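Local atomic coordinates of 6-phosphogluconolactonase (Leishmania braziliensis, PDB entry 3CSS), a protein that probably hydrolyses 6-phosphogluconolactone to 6-phosphogluconate, the second step in the oxidative stage of the pentose phosphate pathway. Residues Ile209-Val215 and Leu246-Ser252; Tyr133-Leu138 and Glu183-Ser187. All coordinates share one frame. Residues are numbered along the deposited sequence.

In the fold
Followed from the N terminus, the chain reaches contact 2 first: residues 133-138 of helix 123-140 are met, 45 residues beyond Leu138, by the run leading into strand 186-189, so the hairpin 143-145/152-154 and the inner strand 158-162 lie within that loop. Contact 1 opens only after this loop has closed. It joins the end of helix 206-211 and the start of strand 214-219 to the run entering strand 252-257, with helix 225-232 in between. The two loops therefore stand in series, neither nested nor crossed. Both reach the same mixed sheet, contact 2 at its outermost strand 186-189 and contact 1 among the parallel strands, their centres about 17 Å apart.

Contact 1. Residues Ile209-Val215 and Leu246-Ser252; sequences IQYAKHV and LRDCRGS. Unlike the reference sequence in segment 209-215: Tyr211 (reference His).
The last part of the helix that holds Ile209, a turn at Ala212-Lys213 and the first residues of strand 214-219 run alongside 246-252, which leaves a 3-10 turn as an irregular loop, kinked at Asp248 and Arg250, and becomes strand at Ser252. The CA atoms of Gln210 and Cys249 lie 3.9 Å apart, those of His214 and Ser252 4.7 Å. Gln210 O receives both Arg250 N (2.8 Å) and Arg250 NH1 (3.1 Å). To reach it, Arg250 extends (m, t, t, chi4 78°), and its guanidinium lies flat on the ring of Tyr211 (chi1 -81°), planes at 6° and CZ 3.7 Å from the ring centroid, a cation-pi stack. Gln210 (m, t) is extended too: water 3 joins its OE1 to Arg250 NH1, water 2 its NE2 to Asp248 OD2, and NE2 also bonds Phe245 O. Gly251 suits its place because a CB would clash with Ala212 O; its CA instead gives a CH...O contact to that oxygen (3.2 Å), while its N meets water 1, which also bonds Ile209 O and Ala212 O. Here two neighbouring strands of the central sheet begin in parallel register: Ser252 N bonds Lys213 O (2.9 Å), and Val215 N bonds Ser252 O (2.8 Å). Ser252 (p) and His214 (m) share a face, where OG and ND1 hydrogen-bond at 2.9 Å. Toward strand 158-162, where Val215 and Leu246 touch Leu161, apolar side chains close up: Val215 (t) sets CG2 4.1 Å from Cys249 SG, and CD2 of Leu246 (m, t) lies 3.8 Å from Ile209 CG2 and 4.2 Å from Val215 CG1.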
# COMPACT_ATOMS: atom_id res chain seq x y z
N ILE A 209 -6.61 5.21 -2.26
CA ILE A 209 -5.40 5.88 -1.77
C ILE A 209 -5.61 7.39 -1.62
O ILE A 209 -5.17 8.00 -0.63
CB ILE A 209 -4.19 5.52 -2.67
CG1 ILE A 209 -3.92 4.03 -2.57
CG2 ILE A 209 -2.96 6.29 -2.25
CD1 ILE A 209 -2.99 3.47 -3.63
N GLN A 210 -6.34 7.98 -2.56
CA GLN A 210 -6.60 9.42 -2.59
C GLN A 210 -7.65 9.88 -1.55
O GLN A 210 -7.79 11.09 -1.33
CB GLN A 210 -6.99 9.84 -4.00
CG GLN A 210 -5.84 9.76 -4.98
CD GLN A 210 -6.26 9.99 -6.41
OE1 GLN A 210 -7.41 9.73 -6.76
NE2 GLN A 210 -5.34 10.46 -7.25
N TYR A 211 -8.40 8.95 -0.98
CA TYR A 211 -9.32 9.24 0.11
C TYR A 211 -8.78 8.86 1.50
O TYR A 211 -9.43 9.13 2.52
CB TYR A 211 -10.65 8.55 -0.14
CG TYR A 211 -11.55 9.28 -1.09
CD1 TYR A 211 -11.86 8.76 -2.33
CD2 TYR A 211 -12.11 10.49 -0.73
CE1 TYR A 211 -12.72 9.44 -3.19
CE2 TYR A 211 -12.97 11.18 -1.58
CZ TYR A 211 -13.27 10.65 -2.82
OH TYR A 211 -14.12 11.33 -3.68
N ALA A 212 -7.60 8.26 1.56
CA ALA A 212 -7.00 7.88 2.83
C ALA A 212 -6.62 9.13 3.63
O ALA A 212 -6.30 10.18 3.05
CB ALA A 212 -5.76 6.96 2.62
N LYS A 213 -6.67 9.01 4.95
CA LYS A 213 -6.29 10.12 5.83
C LYS A 213 -4.80 10.48 5.79
O LYS A 213 -4.44 11.66 5.78
CB LYS A 213 -6.73 9.83 7.27
CG LYS A 213 -8.22 9.60 7.41
CD LYS A 213 -9.05 10.77 6.90
CE LYS A 213 -10.50 10.64 7.33
NZ LYS A 213 -11.32 11.80 6.84
N HIS A 214 -3.96 9.45 5.74
CA HIS A 214 -2.50 9.59 5.72
C HIS A 214 -1.91 8.54 4.76
O HIS A 214 -2.29 7.35 4.79
CB HIS A 214 -1.92 9.40 7.11
CG HIS A 214 -2.59 10.22 8.18
ND1 HIS A 214 -2.35 11.57 8.34
CD2 HIS A 214 -3.49 9.87 9.13
CE1 HIS A 214 -3.10 12.03 9.33
NE2 HIS A 214 -3.79 11.02 9.84
N VAL A 215 -0.99 8.98 3.93
CA VAL A 215 -0.27 8.09 3.02
C VAL A 215 1.21 8.24 3.35
O VAL A 215 1.72 9.34 3.45
CB VAL A 215 -0.53 8.45 1.54
CG1 VAL A 215 0.29 7.58 0.62
CG2 VAL A 215 -2.04 8.34 1.21
N LEU A 246 -0.42 10.46 -6.65
CA LEU A 246 -0.34 10.83 -5.22
C LEU A 246 -0.50 12.34 -4.94
O LEU A 246 -0.94 12.75 -3.87
CB LEU A 246 0.98 10.32 -4.63
CG LEU A 246 1.11 8.81 -4.49
CD1 LEU A 246 2.54 8.45 -4.06
CD2 LEU A 246 0.03 8.21 -3.53
N ARG A 247 -0.21 13.16 -5.94
CA ARG A 247 -0.37 14.61 -5.83
C ARG A 247 -1.82 15.00 -5.55
O ARG A 247 -2.08 16.09 -5.03
CB ARG A 247 0.09 15.31 -7.11
CG ARG A 247 1.59 15.24 -7.36
CD ARG A 247 2.03 16.14 -8.51
NE ARG A 247 1.86 17.55 -8.15
CZ ARG A 247 2.76 18.24 -7.45
NH1 ARG A 247 3.89 17.69 -7.04
NH2 ARG A 247 2.51 19.51 -7.15
N ASP A 248 -2.76 14.12 -5.93
CA ASP A 248 -4.19 14.37 -5.77
C ASP A 248 -4.81 13.69 -4.54
O ASP A 248 -6.04 13.64 -4.41
CB ASP A 248 -4.93 13.93 -7.03
CG ASP A 248 -4.61 14.79 -8.23
OD1 ASP A 248 -4.44 16.01 -8.06
OD2 ASP A 248 -4.51 14.22 -9.34
N CYS A 249 -3.96 13.21 -3.64
CA CYS A 249 -4.41 12.69 -2.37
C CYS A 249 -5.08 13.78 -1.56
O CYS A 249 -4.61 14.90 -1.49
CB CYS A 249 -3.27 12.13 -1.54
SG CYS A 249 -2.65 10.52 -2.16
N ARG A 250 -6.20 13.42 -0.99
CA ARG A 250 -6.92 14.35 -0.08
C ARG A 250 -6.35 14.33 1.33
O ARG A 250 -6.59 15.26 2.12
CB ARG A 250 -8.40 14.00 -0.04
CG ARG A 250 -9.04 14.11 -1.40
CD ARG A 250 -10.44 13.62 -1.38
NE ARG A 250 -11.03 13.65 -2.71
CZ ARG A 250 -10.80 12.76 -3.67
NH1 ARG A 250 -9.97 11.75 -3.48
NH2 ARG A 250 -11.41 12.89 -4.85
N GLY A 251 -5.65 13.24 1.67
CA GLY A 251 -5.00 13.10 2.96
C GLY A 251 -3.60 13.67 2.96
O GLY A 251 -3.17 14.28 1.97
N SER A 252 -2.90 13.49 4.06
CA SER A 252 -1.51 13.90 4.15
C SER A 252 -0.68 12.90 3.38
O SER A 252 -1.05 11.72 3.25
CB SER A 252 -1.03 13.95 5.59
OG SER A 252 -0.84 12.65 6.13
O HOH W 1 -5.21 10.52 0.61
O HOH W 2 -5.06 11.72 -9.88
O HOH W 3 -10.03 10.11 -5.97
O HOH W 4 1.35 11.13 5.87

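Contact 2. Residues Tyr133-Leu138 and Glu183-Ser187; sequences YEVKLL and EHVVS. Unlike the reference sequence in segment 133-138: Val135 (reference Ala).
Residues 133-138 are regular helix, and 183-187 passes their flank as a loop that becomes strand at Val186; the CA atoms of Glu134 and Val186 are nearest, 5.5 Å apart. His184 (m) sets its CB 3.7 Å from Glu134 OE1, while its ND1 bonds Asp181. At Val185 the backbone turns (phi/psi -74/-45), which aims two successive amides at one acceptor: Glu134, extended (t, t), receives Val185 N at 2.9 Å and Val186 N at 3.2 Å on OE1. A long acidic side chain suits this place, spanning the gap to backbone donors. The branched Val185 (t) fits between two leucines, CG1 4.0 Å from Leu137 CD1 and CG2 4.1 Å from Leu138 CD2. Val186 (t), now extended, points its CG2 at Leu137 CD1 and Tyr133 CD2, both 3.7 Å away; the Tyr133 hydroxyl reaches Leu73 O. Ser187 turns away, continuing the edge strand. The arrangement is that of an alpha/beta fold, a helix packed on the border of the mixed sheet through Tyr133 and Leu137, with Glu134 holding the entry to the edge strand.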
# COMPACT_ATOMS: atom_id res chain seq x y z
N TYR A 133 -12.53 -9.39 -2.63
CA TYR A 133 -11.82 -8.57 -1.64
C TYR A 133 -12.52 -7.23 -1.46
O TYR A 133 -12.67 -6.75 -0.35
CB TYR A 133 -10.35 -8.40 -2.07
CG TYR A 133 -9.46 -7.67 -1.09
CD1 TYR A 133 -9.58 -7.84 0.28
CD2 TYR A 133 -8.44 -6.84 -1.56
CE1 TYR A 133 -8.75 -7.16 1.17
CE2 TYR A 133 -7.59 -6.20 -0.68
CZ TYR A 133 -7.75 -6.34 0.67
OH TYR A 133 -6.89 -5.65 1.51
N GLU A 134 -12.97 -6.63 -2.55
CA GLU A 134 -13.74 -5.39 -2.50
C GLU A 134 -15.01 -5.51 -1.64
O GLU A 134 -15.31 -4.65 -0.83
CB GLU A 134 -14.10 -4.93 -3.91
CG GLU A 134 -15.07 -3.78 -3.93
CD GLU A 134 -15.16 -3.11 -5.29
OE1 GLU A 134 -14.12 -2.95 -5.96
OE2 GLU A 134 -16.30 -2.77 -5.67
N VAL A 135 -15.75 -6.59 -1.85
CA VAL A 135 -16.93 -6.90 -1.04
C VAL A 135 -16.56 -6.95 0.44
O VAL A 135 -17.25 -6.36 1.29
CB VAL A 135 -17.57 -8.23 -1.48
CG1 VAL A 135 -18.65 -8.65 -0.49
CG2 VAL A 135 -18.15 -8.12 -2.90
N LYS A 136 -15.46 -7.64 0.74
CA LYS A 136 -15.00 -7.77 2.12
C LYS A 136 -14.65 -6.40 2.71
O LYS A 136 -15.02 -6.10 3.84
CB LYS A 136 -13.80 -8.73 2.20
CG LYS A 136 -13.79 -9.57 3.41
CD LYS A 136 -12.54 -10.42 3.50
CE LYS A 136 -12.72 -11.80 2.91
NZ LYS A 136 -11.59 -12.68 3.31
N LEU A 137 -13.93 -5.57 1.95
CA LEU A 137 -13.53 -4.24 2.42
C LEU A 137 -14.76 -3.36 2.69
O LEU A 137 -14.86 -2.70 3.72
CB LEU A 137 -12.59 -3.56 1.41
CG LEU A 137 -11.19 -4.20 1.25
CD1 LEU A 137 -10.42 -3.50 0.12
CD2 LEU A 137 -10.38 -4.20 2.60
N LEU A 138 -15.71 -3.39 1.76
CA LEU A 138 -16.91 -2.55 1.88
C LEU A 138 -17.78 -2.99 3.06
O LEU A 138 -18.54 -2.19 3.60
CB LEU A 138 -17.69 -2.58 0.58
CG LEU A 138 -17.07 -1.84 -0.61
CD1 LEU A 138 -17.78 -2.20 -1.90
CD2 LEU A 138 -17.06 -0.33 -0.39
N GLU A 183 -13.06 3.22 -11.18
CA GLU A 183 -14.40 2.64 -10.96
C GLU A 183 -14.48 1.63 -9.81
O GLU A 183 -15.58 1.34 -9.33
CB GLU A 183 -14.86 1.94 -12.24
CG GLU A 183 -15.05 2.86 -13.44
CD GLU A 183 -15.51 2.12 -14.69
OE1 GLU A 183 -15.32 0.88 -14.77
OE2 GLU A 183 -16.05 2.78 -15.61
N HIS A 184 -13.36 1.05 -9.41
CA HIS A 184 -13.37 -0.02 -8.41
C HIS A 184 -12.60 0.37 -7.15
O HIS A 184 -11.72 1.22 -7.18
CB HIS A 184 -12.80 -1.31 -8.99
CG HIS A 184 -13.50 -1.77 -10.24
ND1 HIS A 184 -13.02 -1.49 -11.50
CD2 HIS A 184 -14.62 -2.50 -10.41
CE1 HIS A 184 -13.82 -2.04 -12.40
NE2 HIS A 184 -14.81 -2.65 -11.77
N VAL A 185 -12.96 -0.28 -6.04
CA VAL A 185 -12.17 -0.20 -4.80
C VAL A 185 -10.89 -1.03 -4.91
O VAL A 185 -9.82 -0.60 -4.48
CB VAL A 185 -13.01 -0.71 -3.58
CG1 VAL A 185 -12.17 -0.83 -2.34
CG2 VAL A 185 -14.21 0.22 -3.32
N VAL A 186 -11.01 -2.24 -5.45
CA VAL A 186 -9.86 -3.11 -5.69
C VAL A 186 -9.76 -3.36 -7.19
O VAL A 186 -10.74 -3.77 -7.84
CB VAL A 186 -9.99 -4.48 -4.95
CG1 VAL A 186 -8.76 -5.33 -5.14
CG2 VAL A 186 -10.28 -4.28 -3.48
N SER A 187 -8.58 -3.10 -7.75
CA SER A 187 -8.34 -3.30 -9.16
C SER A 187 -7.26 -4.38 -9.34
O SER A 187 -6.86 -5.04 -8.39
CB SER A 187 -7.90 -1.98 -9.79
OG SER A 187 -7.90 -2.04 -11.21